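Local coordinates for cytoplasmic protein (Cryptococcus neoformans var. grubii serotype A, PDB 7LPO) that probably hydrolyses the beta-glucosidic bond of steryl glucosides, as a sterylglucosidase of glycoside hydrolase family 5, at residues A[121-132]-A[247-258]; A[68-76]-A[101-111]. All blocks are in the same frame, centred on the assembly; numbering follows the deposited sequence.

Contact 1 of 2, residues A[121-132]-A[247-258]; sequences MDYIIAVLRKCK and LAKRIAEEAGDL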
loop_
_atom_site.group_PDB
_atom_site.type_symbol
_atom_site.label_atom_id
_atom_site.label_comp_id
_atom_site.label_asym_id
_atom_site.label_seq_id
_atom_site.Cartn_x
_atom_site.Cartn_y
_atom_site.Cartn_z
ATOM N N MET A 121 -8.149 -6.531 -18.447
ATOM C CA MET A 121 -6.737 -6.582 -18.771
ATOM C C MET A 121 -6.364 -5.545 -19.869
ATOM O O MET A 121 -5.401 -4.828 -19.735
ATOM C CB MET A 121 -6.353 -7.949 -19.283
ATOM C CG MET A 121 -6.480 -9.063 -18.301
ATOM S SD MET A 121 -5.402 -10.421 -18.641
ATOM C CE MET A 121 -5.604 -11.487 -17.299
ATOM N N ASP A 122 -7.180 -5.523 -20.922
ATOM C CA ASP A 122 -6.913 -4.583 -22.024
ATOM C C ASP A 122 -7.194 -3.151 -21.603
ATOM O O ASP A 122 -6.547 -2.222 -22.099
ATOM C CB ASP A 122 -7.783 -4.981 -23.219
ATOM C CG ASP A 122 -7.358 -6.303 -23.848
ATOM O OD1 ASP A 122 -6.220 -6.744 -23.633
ATOM O OD2 ASP A 122 -8.157 -6.905 -24.580
ATOM N N TYR A 123 -8.156 -2.950 -20.701
ATOM C CA TYR A 123 -8.363 -1.618 -20.149
ATOM C C TYR A 123 -7.118 -1.148 -19.405
ATOM O O TYR A 123 -6.666 -0.010 -19.586
ATOM C CB TYR A 123 -9.574 -1.594 -19.216
ATOM C CG TYR A 123 -9.545 -0.389 -18.303
ATOM C CD1 TYR A 123 -9.990 0.848 -18.746
ATOM C CD2 TYR A 123 -9.029 -0.479 -17.011
ATOM C CE1 TYR A 123 -9.945 1.959 -17.925
ATOM C CE2 TYR A 123 -8.980 0.632 -16.180
ATOM C CZ TYR A 123 -9.444 1.846 -16.643
ATOM O OH TYR A 123 -9.400 2.957 -15.830
ATOM N N ILE A 124 -6.552 -2.013 -18.552
ATOM C CA ILE A 124 -5.338 -1.651 -17.823
ATOM C C ILE A 124 -4.227 -1.281 -18.795
ATOM O O ILE A 124 -3.493 -0.311 -18.583
ATOM C CB ILE A 124 -4.896 -2.795 -16.892
ATOM C CG1 ILE A 124 -5.829 -2.917 -15.687
ATOM C CG2 ILE A 124 -3.480 -2.561 -16.423
ATOM C CD1 ILE A 124 -5.654 -4.209 -14.907
ATOM N N ILE A 125 -4.079 -2.055 -19.870
ATOM C CA ILE A 125 -3.047 -1.773 -20.863
ATOM C C ILE A 125 -3.259 -0.396 -21.475
ATOM O O ILE A 125 -2.305 0.364 -21.672
ATOM C CB ILE A 125 -3.031 -2.879 -21.936
ATOM C CG1 ILE A 125 -2.275 -4.093 -21.393
ATOM C CG2 ILE A 125 -2.429 -2.366 -23.232
ATOM C CD1 ILE A 125 -2.533 -5.372 -22.158
ATOM N N ALA A 126 -4.511 -0.057 -21.788
ATOM C CA ALA A 126 -4.814 1.265 -22.324
ATOM C C ALA A 126 -4.450 2.357 -21.328
ATOM O O ALA A 126 -3.896 3.394 -21.707
ATOM C CB ALA A 126 -6.300 1.354 -22.685
ATOM N N VAL A 127 -4.768 2.154 -20.049
ATOM C CA VAL A 127 -4.362 3.113 -19.025
ATOM C C VAL A 127 -2.844 3.218 -18.969
ATOM O O VAL A 127 -2.283 4.314 -18.920
ATOM C CB VAL A 127 -4.945 2.723 -17.655
ATOM C CG1 VAL A 127 -4.391 3.636 -16.560
ATOM C CG2 VAL A 127 -6.460 2.772 -17.694
ATOM N N LEU A 128 -2.154 2.079 -18.999
ATOM C CA LEU A 128 -0.695 2.115 -18.962
ATOM C C LEU A 128 -0.128 2.871 -20.158
ATOM O O LEU A 128 0.872 3.584 -20.031
ATOM C CB LEU A 128 -0.139 0.694 -18.907
ATOM C CG LEU A 128 -0.488 -0.057 -17.627
ATOM C CD1 LEU A 128 0.005 -1.497 -17.680
ATOM C CD2 LEU A 128 0.083 0.680 -16.400
ATOM N N ARG A 129 -0.761 2.748 -21.324
ATOM C CA ARG A 129 -0.268 3.463 -22.497
ATOM C C ARG A 129 -0.324 4.973 -22.296
ATOM O O ARG A 129 0.612 5.690 -22.668
ATOM C CB ARG A 129 -1.072 3.060 -23.733
ATOM C CG ARG A 129 -0.680 1.701 -24.292
ATOM C CD ARG A 129 -0.949 1.625 -25.785
ATOM N NE ARG A 129 -1.336 0.282 -26.201
ATOM C CZ ARG A 129 -0.477 -0.684 -26.506
ATOM N NH1 ARG A 129 0.836 -0.460 -26.440
ATOM N NH2 ARG A 129 -0.931 -1.876 -26.881
ATOM N N LYS A 130 -1.416 5.478 -21.715
ATOM C CA LYS A 130 -1.503 6.910 -21.437
ATOM C C LYS A 130 -0.484 7.337 -20.387
ATOM O O LYS A 130 0.109 8.417 -20.496
ATOM C CB LYS A 130 -2.914 7.279 -20.988
ATOM C CG LYS A 130 -3.903 7.385 -22.132
ATOM C CD LYS A 130 -5.199 8.056 -21.704
ATOM C CE LYS A 130 -5.927 8.661 -22.897
ATOM N NZ LYS A 130 -5.115 9.711 -23.582
ATOM N N CYS A 131 -0.267 6.516 -19.354
ATOM C CA CYS A 131 0.796 6.826 -18.399
ATOM C C CYS A 131 2.135 6.971 -19.110
ATOM O O CYS A 131 2.927 7.864 -18.791
ATOM C CB CYS A 131 0.882 5.747 -17.324
ATOM S SG CYS A 131 -0.634 5.585 -16.342
ATOM N N LYS A 132 2.401 6.107 -20.090
ATOM C CA LYS A 132 3.663 6.186 -20.820
ATOM C C LYS A 132 3.743 7.462 -21.648
ATOM O O LYS A 132 4.791 8.114 -21.694
ATOM C CB LYS A 132 3.820 4.957 -21.711
ATOM C CG LYS A 132 5.146 4.873 -22.447
ATOM C CD LYS A 132 5.138 3.690 -23.405
ATOM C CE LYS A 132 6.370 3.692 -24.293
ATOM N NZ LYS A 132 6.074 3.028 -25.596
ATOM N N LEU A 247 -2.170 -11.262 -16.474
ATOM C CA LEU A 247 -2.041 -9.836 -16.760
ATOM C C LEU A 247 -0.653 -9.528 -17.305
ATOM O O LEU A 247 -0.514 -8.870 -18.344
ATOM C CB LEU A 247 -2.323 -9.020 -15.498
ATOM C CG LEU A 247 -2.121 -7.512 -15.566
ATOM C CD1 LEU A 247 -2.926 -6.940 -16.719
ATOM C CD2 LEU A 247 -2.520 -6.860 -14.241
ATOM N N ALA A 248 0.389 -10.014 -16.617
ATOM C CA ALA A 248 1.760 -9.802 -17.080
ATOM C C ALA A 248 1.951 -10.338 -18.491
ATOM O O ALA A 248 2.502 -9.653 -19.360
ATOM C CB ALA A 248 2.753 -10.464 -16.126
ATOM N N LYS A 249 1.527 -11.580 -18.725
ATOM C CA LYS A 249 1.590 -12.152 -20.065
ATOM C C LYS A 249 0.862 -11.276 -21.074
ATOM O O LYS A 249 1.358 -11.049 -22.183
ATOM C CB LYS A 249 0.987 -13.555 -20.049
ATOM C CG LYS A 249 0.895 -14.216 -21.407
ATOM C CD LYS A 249 0.891 -15.737 -21.259
ATOM C CE LYS A 249 -0.406 -16.327 -21.753
ATOM N NZ LYS A 249 -0.521 -16.154 -23.225
ATOM N N ARG A 250 -0.324 -10.787 -20.711
ATOM C CA ARG A 250 -1.091 -9.951 -21.628
ATOM C C ARG A 250 -0.315 -8.698 -22.003
ATOM O O ARG A 250 -0.259 -8.318 -23.177
ATOM C CB ARG A 250 -2.430 -9.574 -20.998
ATOM C CG ARG A 250 -3.389 -8.898 -21.949
ATOM C CD ARG A 250 -4.201 -9.938 -22.678
ATOM N NE ARG A 250 -5.279 -9.363 -23.477
ATOM C CZ ARG A 250 -6.161 -10.096 -24.151
ATOM N NH1 ARG A 250 -6.087 -11.421 -24.102
ATOM N NH2 ARG A 250 -7.116 -9.515 -24.863
ATOM N N ILE A 251 0.267 -8.024 -21.009
ATOM C CA ILE A 251 1.070 -6.839 -21.287
ATOM C C ILE A 251 2.254 -7.207 -22.164
ATOM O O ILE A 251 2.593 -6.488 -23.111
ATOM C CB ILE A 251 1.537 -6.185 -19.973
ATOM C CG1 ILE A 251 0.368 -5.567 -19.218
ATOM C CG2 ILE A 251 2.594 -5.139 -20.251
ATOM C CD1 ILE A 251 0.703 -5.270 -17.759
ATOM N N ALA A 252 2.908 -8.332 -21.859
ATOM C CA ALA A 252 4.105 -8.710 -22.601
ATOM C C ALA A 252 3.785 -9.038 -24.058
ATOM O O ALA A 252 4.593 -8.758 -24.952
ATOM C CB ALA A 252 4.788 -9.899 -21.921
ATOM N N GLU A 253 2.617 -9.625 -24.320
ATOM C CA GLU A 253 2.295 -10.078 -25.666
ATOM C C GLU A 253 1.565 -9.035 -26.490
ATOM O O GLU A 253 1.750 -8.993 -27.711
ATOM C CB GLU A 253 1.444 -11.349 -25.614
ATOM C CG GLU A 253 2.178 -12.546 -25.062
ATOM C CD GLU A 253 1.319 -13.783 -25.010
ATOM O OE1 GLU A 253 0.097 -13.685 -25.259
ATOM O OE2 GLU A 253 1.870 -14.859 -24.716
ATOM N N GLU A 254 0.739 -8.199 -25.861
ATOM C CA GLU A 254 -0.081 -7.235 -26.581
ATOM C C GLU A 254 0.424 -5.806 -26.480
ATOM O O GLU A 254 -0.036 -4.955 -27.250
ATOM C CB GLU A 254 -1.527 -7.275 -26.068
ATOM C CG GLU A 254 -2.244 -8.585 -26.354
ATOM C CD GLU A 254 -2.406 -8.846 -27.849
ATOM O OE1 GLU A 254 -2.866 -7.924 -28.581
ATOM O OE2 GLU A 254 -2.064 -9.969 -28.280
ATOM N N ALA A 255 1.335 -5.513 -25.558
ATOM C CA ALA A 255 1.854 -4.160 -25.397
ATOM C C ALA A 255 3.275 -4.232 -24.845
ATOM O O ALA A 255 3.605 -3.650 -23.817
ATOM C CB ALA A 255 0.939 -3.337 -24.493
ATOM N N GLY A 256 4.144 -4.970 -25.534
ATOM C CA GLY A 256 5.490 -5.197 -25.027
ATOM C C GLY A 256 6.305 -3.934 -24.881
ATOM O O GLY A 256 7.277 -3.912 -24.108
ATOM N N ASP A 257 5.949 -2.881 -25.615
ATOM C CA ASP A 257 6.616 -1.594 -25.564
ATOM C C ASP A 257 6.478 -0.910 -24.210
ATOM O O ASP A 257 7.254 -0.003 -23.910
ATOM C CB ASP A 257 6.029 -0.672 -26.616
ATOM C CG ASP A 257 4.500 -0.567 -26.495
ATOM O OD1 ASP A 257 3.783 -1.466 -27.010
ATOM O OD2 ASP A 257 4.011 0.408 -25.873
ATOM N N LEU A 258 5.524 -1.351 -23.390
ATOM C CA LEU A 258 5.368 -0.769 -22.063
ATOM C C LEU A 258 6.448 -1.257 -21.111
ATOM O O LEU A 258 6.769 -0.572 -20.135
ATOM C CB LEU A 258 3.995 -1.127 -21.497
ATOM C CG LEU A 258 2.740 -0.637 -22.218
ATOM C CD1 LEU A 258 1.520 -1.295 -21.601
ATOM C CD2 LEU A 258 2.641 0.859 -22.149
#
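The side chains of Ile125 and Ile251 lie alongside one another, running opposite ways, CG1 to CG1 at 3.7 Å, where helix 121-132 passes helix 247-254; the axes of the two segments cross at -57°, 10.0 Å apart. Ile125 also lays CD1 on CG of Arg250 and CG2 on CB of Ala255. Leu128 comes in at about a right angle to Ile251, methyl against methyl, and its CB receives Leu258 CD1 at 3.7 Å. At the N-terminal end of 121-132, the extended Met121 chain puts its CE 3.5 Å from Leu247 N, with SD against Arg250 CB.

Polar groups frame this apolar seam. Arg250 bends at chi2 (88°), which turns its guanidinium side-on to Asp122: NE bonds OD1 and NH2 bonds OD2, both at 2.8 Å. The two planes are 32° apart, so the fork is twisted. At the far end, the Arg129 guanidinium lies nearly coplanar with the Asp257 carboxylate, and its NH1 uses the syn lone pair of OD1 at 3.2 Å. Its NH2 bonds Glu254 O, in the last helical turn, and Lys132 NZ adds a weak bond to Asp257 OD2. Leu128 and Ile251 also touch strand 263-267, and Ile124 touches strand 98-104, the packing of neighbouring outer helices on the parallel strands of a TIM barrel, the fold of this family.

Contact 2 of 2, residues A[68-76]-A[101-111]; sequences GKGDFINKP and YVFTWESLEHA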
loop_
_atom_site.group_PDB
_atom_site.type_symbol
_atom_site.label_atom_id
_atom_site.label_comp_id
_atom_site.label_asym_id
_atom_site.label_seq_id
_atom_site.Cartn_x
_atom_site.Cartn_y
_atom_site.Cartn_z
ATOM N N GLY A 68 -20.951 -13.664 -10.766
ATOM C CA GLY A 68 -19.680 -13.704 -11.456
ATOM C C GLY A 68 -19.285 -12.423 -12.142
ATOM O O GLY A 68 -18.365 -12.437 -12.965
ATOM N N LYS A 69 -19.942 -11.316 -11.828
ATOM C CA LYS A 69 -19.651 -10.041 -12.460
ATOM C C LYS A 69 -18.605 -9.264 -11.669
ATOM O O LYS A 69 -18.312 -9.554 -10.507
ATOM C CB LYS A 69 -20.925 -9.209 -12.595
ATOM C CG LYS A 69 -21.960 -9.866 -13.501
ATOM C CD LYS A 69 -23.329 -9.237 -13.354
ATOM C CE LYS A 69 -24.262 -9.725 -14.469
ATOM N NZ LYS A 69 -25.669 -9.286 -14.232
ATOM N N GLY A 70 -18.045 -8.257 -12.326
ATOM C CA GLY A 70 -17.040 -7.409 -11.728
ATOM C C GLY A 70 -16.698 -6.300 -12.689
ATOM O O GLY A 70 -15.719 -6.387 -13.436
ATOM N N ASP A 71 -17.524 -5.260 -12.704
ATOM C CA ASP A 71 -17.351 -4.164 -13.649
ATOM C C ASP A 71 -16.407 -3.145 -13.027
ATOM O O ASP A 71 -16.820 -2.255 -12.282
ATOM C CB ASP A 71 -18.688 -3.537 -14.014
ATOM C CG ASP A 71 -18.522 -2.347 -14.921
ATOM O OD1 ASP A 71 -17.522 -2.322 -15.670
ATOM O OD2 ASP A 71 -19.364 -1.436 -14.872
ATOM N N PHE A 72 -15.121 -3.283 -13.342
ATOM C CA PHE A 72 -14.096 -2.342 -12.927
ATOM C C PHE A 72 -13.655 -1.415 -14.047
ATOM O O PHE A 72 -12.777 -0.580 -13.821
ATOM C CB PHE A 72 -12.874 -3.095 -12.405
ATOM C CG PHE A 72 -13.078 -3.733 -11.068
ATOM C CD1 PHE A 72 -13.782 -4.928 -10.945
ATOM C CD2 PHE A 72 -12.562 -3.149 -9.936
ATOM C CE1 PHE A 72 -13.964 -5.519 -9.716
ATOM C CE2 PHE A 72 -12.736 -3.735 -8.696
ATOM C CZ PHE A 72 -13.425 -4.919 -8.582
ATOM N N ILE A 73 -14.237 -1.533 -15.242
ATOM C CA ILE A 73 -13.762 -0.740 -16.367
ATOM C C ILE A 73 -13.873 0.742 -16.045
ATOM O O ILE A 73 -14.854 1.199 -15.443
ATOM C CB ILE A 73 -14.546 -1.072 -17.646
ATOM C CG1 ILE A 73 -14.312 -2.523 -18.054
ATOM C CG2 ILE A 73 -14.141 -0.125 -18.764
ATOM C CD1 ILE A 73 -13.171 -2.712 -19.016
ATOM N N ASN A 74 -12.858 1.499 -16.460
ATOM C CA ASN A 74 -12.759 2.950 -16.348
ATOM C C ASN A 74 -12.405 3.408 -14.940
ATOM O O ASN A 74 -12.502 4.607 -14.651
ATOM C CB ASN A 74 -14.042 3.644 -16.816
ATOM C CG ASN A 74 -14.085 3.807 -18.326
ATOM O OD1 ASN A 74 -13.049 3.986 -18.975
ATOM N ND2 ASN A 74 -15.282 3.734 -18.893
ATOM N N LYS A 75 -11.977 2.503 -14.066
ATOM C CA LYS A 75 -11.259 2.864 -12.855
ATOM C C LYS A 75 -9.862 2.267 -12.937
ATOM O O LYS A 75 -9.732 1.063 -13.189
ATOM C CB LYS A 75 -11.970 2.354 -11.598
ATOM C CG LYS A 75 -13.329 2.990 -11.358
ATOM C CD LYS A 75 -14.187 2.072 -10.505
ATOM C CE LYS A 75 -14.766 2.824 -9.323
ATOM N NZ LYS A 75 -14.918 1.919 -8.156
ATOM N N PRO A 76 -8.803 3.032 -12.665
ATOM C CA PRO A 76 -8.845 4.334 -11.981
ATOM C C PRO A 76 -9.187 5.539 -12.847
ATOM O O PRO A 76 -9.642 6.545 -12.311
ATOM C CB PRO A 76 -7.411 4.484 -11.436
ATOM C CG PRO A 76 -6.561 3.763 -12.466
ATOM C CD PRO A 76 -7.424 2.599 -12.970
ATOM N N TYR A 101 0.513 1.191 -9.561
ATOM C CA TYR A 101 -0.752 0.935 -10.236
ATOM C C TYR A 101 -1.511 -0.175 -9.523
ATOM O O TYR A 101 -1.036 -1.309 -9.450
ATOM C CB TYR A 101 -0.532 0.574 -11.705
ATOM C CG TYR A 101 -1.847 0.479 -12.429
ATOM C CD1 TYR A 101 -2.596 -0.692 -12.395
ATOM C CD2 TYR A 101 -2.375 1.580 -13.099
ATOM C CE1 TYR A 101 -3.827 -0.772 -13.033
ATOM C CE2 TYR A 101 -3.605 1.504 -13.743
ATOM C CZ TYR A 101 -4.320 0.323 -13.706
ATOM O OH TYR A 101 -5.548 0.245 -14.332
ATOM N N VAL A 102 -2.709 0.145 -9.054
ATOM C CA VAL A 102 -3.498 -0.746 -8.210
ATOM C C VAL A 102 -4.460 -1.558 -9.070
ATOM O O VAL A 102 -5.237 -0.996 -9.849
ATOM C CB VAL A 102 -4.267 0.061 -7.150
ATOM C CG1 VAL A 102 -5.166 -0.844 -6.334
ATOM C CG2 VAL A 102 -3.311 0.829 -6.249
ATOM N N PHE A 103 -4.409 -2.884 -8.925
ATOM C CA PHE A 103 -5.401 -3.782 -9.498
ATOM C C PHE A 103 -5.672 -4.892 -8.491
ATOM O O PHE A 103 -4.850 -5.183 -7.621
ATOM C CB PHE A 103 -4.953 -4.369 -10.849
ATOM C CG PHE A 103 -3.811 -5.328 -10.746
ATOM C CD1 PHE A 103 -2.505 -4.865 -10.724
ATOM C CD2 PHE A 103 -4.036 -6.684 -10.663
ATOM C CE1 PHE A 103 -1.443 -5.734 -10.622
ATOM C CE2 PHE A 103 -2.977 -7.567 -10.564
ATOM C CZ PHE A 103 -1.677 -7.091 -10.544
ATOM N N THR A 104 -6.842 -5.510 -8.597
ATOM C CA THR A 104 -7.203 -6.568 -7.669
ATOM C C THR A 104 -7.378 -7.887 -8.403
ATOM O O THR A 104 -7.738 -7.931 -9.582
ATOM C CB THR A 104 -8.485 -6.241 -6.893
ATOM O OG1 THR A 104 -9.591 -6.160 -7.803
ATOM C CG2 THR A 104 -8.298 -4.916 -6.133
ATOM N N TRP A 105 -7.086 -8.965 -7.679
ATOM C CA TRP A 105 -7.401 -10.307 -8.146
ATOM C C TRP A 105 -8.864 -10.420 -8.560
ATOM O O TRP A 105 -9.186 -11.058 -9.572
ATOM C CB TRP A 105 -7.053 -11.284 -7.028
ATOM C CG TRP A 105 -7.194 -12.729 -7.326
ATOM C CD1 TRP A 105 -7.432 -13.312 -8.529
ATOM C CD2 TRP A 105 -7.091 -13.786 -6.374
ATOM N NE1 TRP A 105 -7.483 -14.669 -8.383
ATOM C CE2 TRP A 105 -7.287 -14.984 -7.064
ATOM C CE3 TRP A 105 -6.846 -13.830 -4.995
ATOM C CZ2 TRP A 105 -7.255 -16.221 -6.428
ATOM C CZ3 TRP A 105 -6.825 -15.056 -4.365
ATOM C CH2 TRP A 105 -7.025 -16.236 -5.083
ATOM N N GLU A 106 -9.763 -9.786 -7.800
ATOM C CA GLU A 106 -11.182 -9.872 -8.127
ATOM C C GLU A 106 -11.447 -9.343 -9.527
ATOM O O GLU A 106 -12.248 -9.921 -10.273
ATOM C CB GLU A 106 -12.023 -9.095 -7.114
ATOM C CG GLU A 106 -13.495 -8.993 -7.507
ATOM C CD GLU A 106 -14.345 -8.181 -6.533
ATOM O OE1 GLU A 106 -15.578 -8.235 -6.667
ATOM O OE2 GLU A 106 -13.800 -7.497 -5.634
ATOM N N SER A 107 -10.816 -8.219 -9.885
ATOM C CA SER A 107 -11.082 -7.601 -11.178
ATOM C C SER A 107 -10.585 -8.459 -12.333
ATOM O O SER A 107 -11.060 -8.291 -13.465
ATOM C CB SER A 107 -10.453 -6.203 -11.239
ATOM O OG SER A 107 -9.032 -6.268 -11.278
ATOM N N LEU A 108 -9.677 -9.398 -12.063
ATOM C CA LEU A 108 -9.139 -10.274 -13.092
ATOM C C LEU A 108 -9.844 -11.622 -13.187
ATOM O O LEU A 108 -9.822 -12.236 -14.261
ATOM C CB LEU A 108 -7.649 -10.538 -12.847
ATOM C CG LEU A 108 -6.674 -9.371 -12.926
ATOM C CD1 LEU A 108 -5.272 -9.842 -12.514
ATOM C CD2 LEU A 108 -6.637 -8.754 -14.312
ATOM N N GLU A 109 -10.462 -12.114 -12.101
ATOM C CA GLU A 109 -10.967 -13.487 -12.087
ATOM C C GLU A 109 -12.307 -13.593 -11.362
ATOM O O GLU A 109 -12.638 -14.649 -10.813
ATOM C CB GLU A 109 -9.938 -14.436 -11.448
ATOM C CG GLU A 109 -10.050 -15.905 -11.835
ATOM C CD GLU A 109 -8.846 -16.740 -11.371
ATOM O OE1 GLU A 109 -8.025 -16.250 -10.576
ATOM O OE2 GLU A 109 -8.713 -17.897 -11.800
ATOM N N HIS A 110 -13.100 -12.525 -11.381
ATOM C CA HIS A 110 -14.389 -12.541 -10.695
ATOM C C HIS A 110 -15.345 -13.562 -11.288
ATOM O O HIS A 110 -16.225 -14.070 -10.580
ATOM C CB HIS A 110 -15.033 -11.164 -10.763
ATOM C CG HIS A 110 -15.059 -10.583 -12.140
ATOM N ND1 HIS A 110 -16.033 -10.895 -13.065
ATOM C CD2 HIS A 110 -14.221 -9.714 -12.752
ATOM C CE1 HIS A 110 -15.792 -10.245 -14.191
ATOM N NE2 HIS A 110 -14.698 -9.522 -14.028
ATOM N N ALA A 111 -15.219 -13.854 -12.583
ATOM C CA ALA A 111 -16.171 -14.748 -13.238
ATOM C C ALA A 111 -16.090 -16.182 -12.729
ATOM O O ALA A 111 -17.071 -16.916 -12.842
ATOM C CB ALA A 111 -15.949 -14.737 -14.754
HETATM O O HOH W 1 -17.426 -8.975 -8.196
#
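His110 lays its imidazole against the backbone of Gly68 to Gly70 and gives its ND1 proton to Gly68 O, 2.8 Å away with an N-H...O angle of 166°. The oxygen lies in the ring plane, although the donor stands above the carbonyl plane. Gly70 CA sits over the imidazole face, 3.7 Å from the ring centroid, a CH-pi contact almost on the ring normal (6° off it). With chi1 at 50°, CG of His110 stands between its own backbone N and carbonyl carbon, and the ring is turned in toward the loop.

Farther along, Phe72 offers a ring face to Ser107 CB, 3.7 Å from its centroid, while Glu106 OE2 approaches the ring edge with its carboxylate steeply inclined. Pro76, after a cis peptide bond, brings CD to 3.3 Å from Tyr101 OH.

Behind these contacts, Thr104 caps helix 105-109 by accepting Ser107 N on its OG1. Ser107 OG returns a 2.7 Å bond to Thr104 O, which fixes the hydroxyl away from Phe72. Gly68 closes the preceding helix in a Schellman motif. A water bridges Lys69 O and Glu106 OE1, and that carboxylate also pairs with Arg149. The other ring nitrogen of His110, NE2, is hydrogen-bonded to Asp117 OD2. With ND1 donating to a carbonyl and NE2 facing a carboxylate, the ring is held at both nitrogens, and the nearby acid would probably favour a doubly protonated, positively charged imidazole.

Strand 98-104, helix 105-109 and helix 118-133 follow one another in the chain, so contact 2 closes shortly before the first helix of contact 1 begins; the centres of the two contacts are about 15 Å apart. They meet at Tyr123 of helix 121-132, whose OH, bonded to Leu77 O, also lies 3.3 Å from Lys75 O, probably a second hydrogen bond, and at Ile124, whose CG1 packs 3.5 Å from Tyr101 OH. Phe103 of strand 98-104 reaches Leu247 in contact 1. Contact 1 joins outer helices; contact 2 lays a loop along strand 98-104 and over its C-terminal end, the end where family 5 enzymes carry their active site.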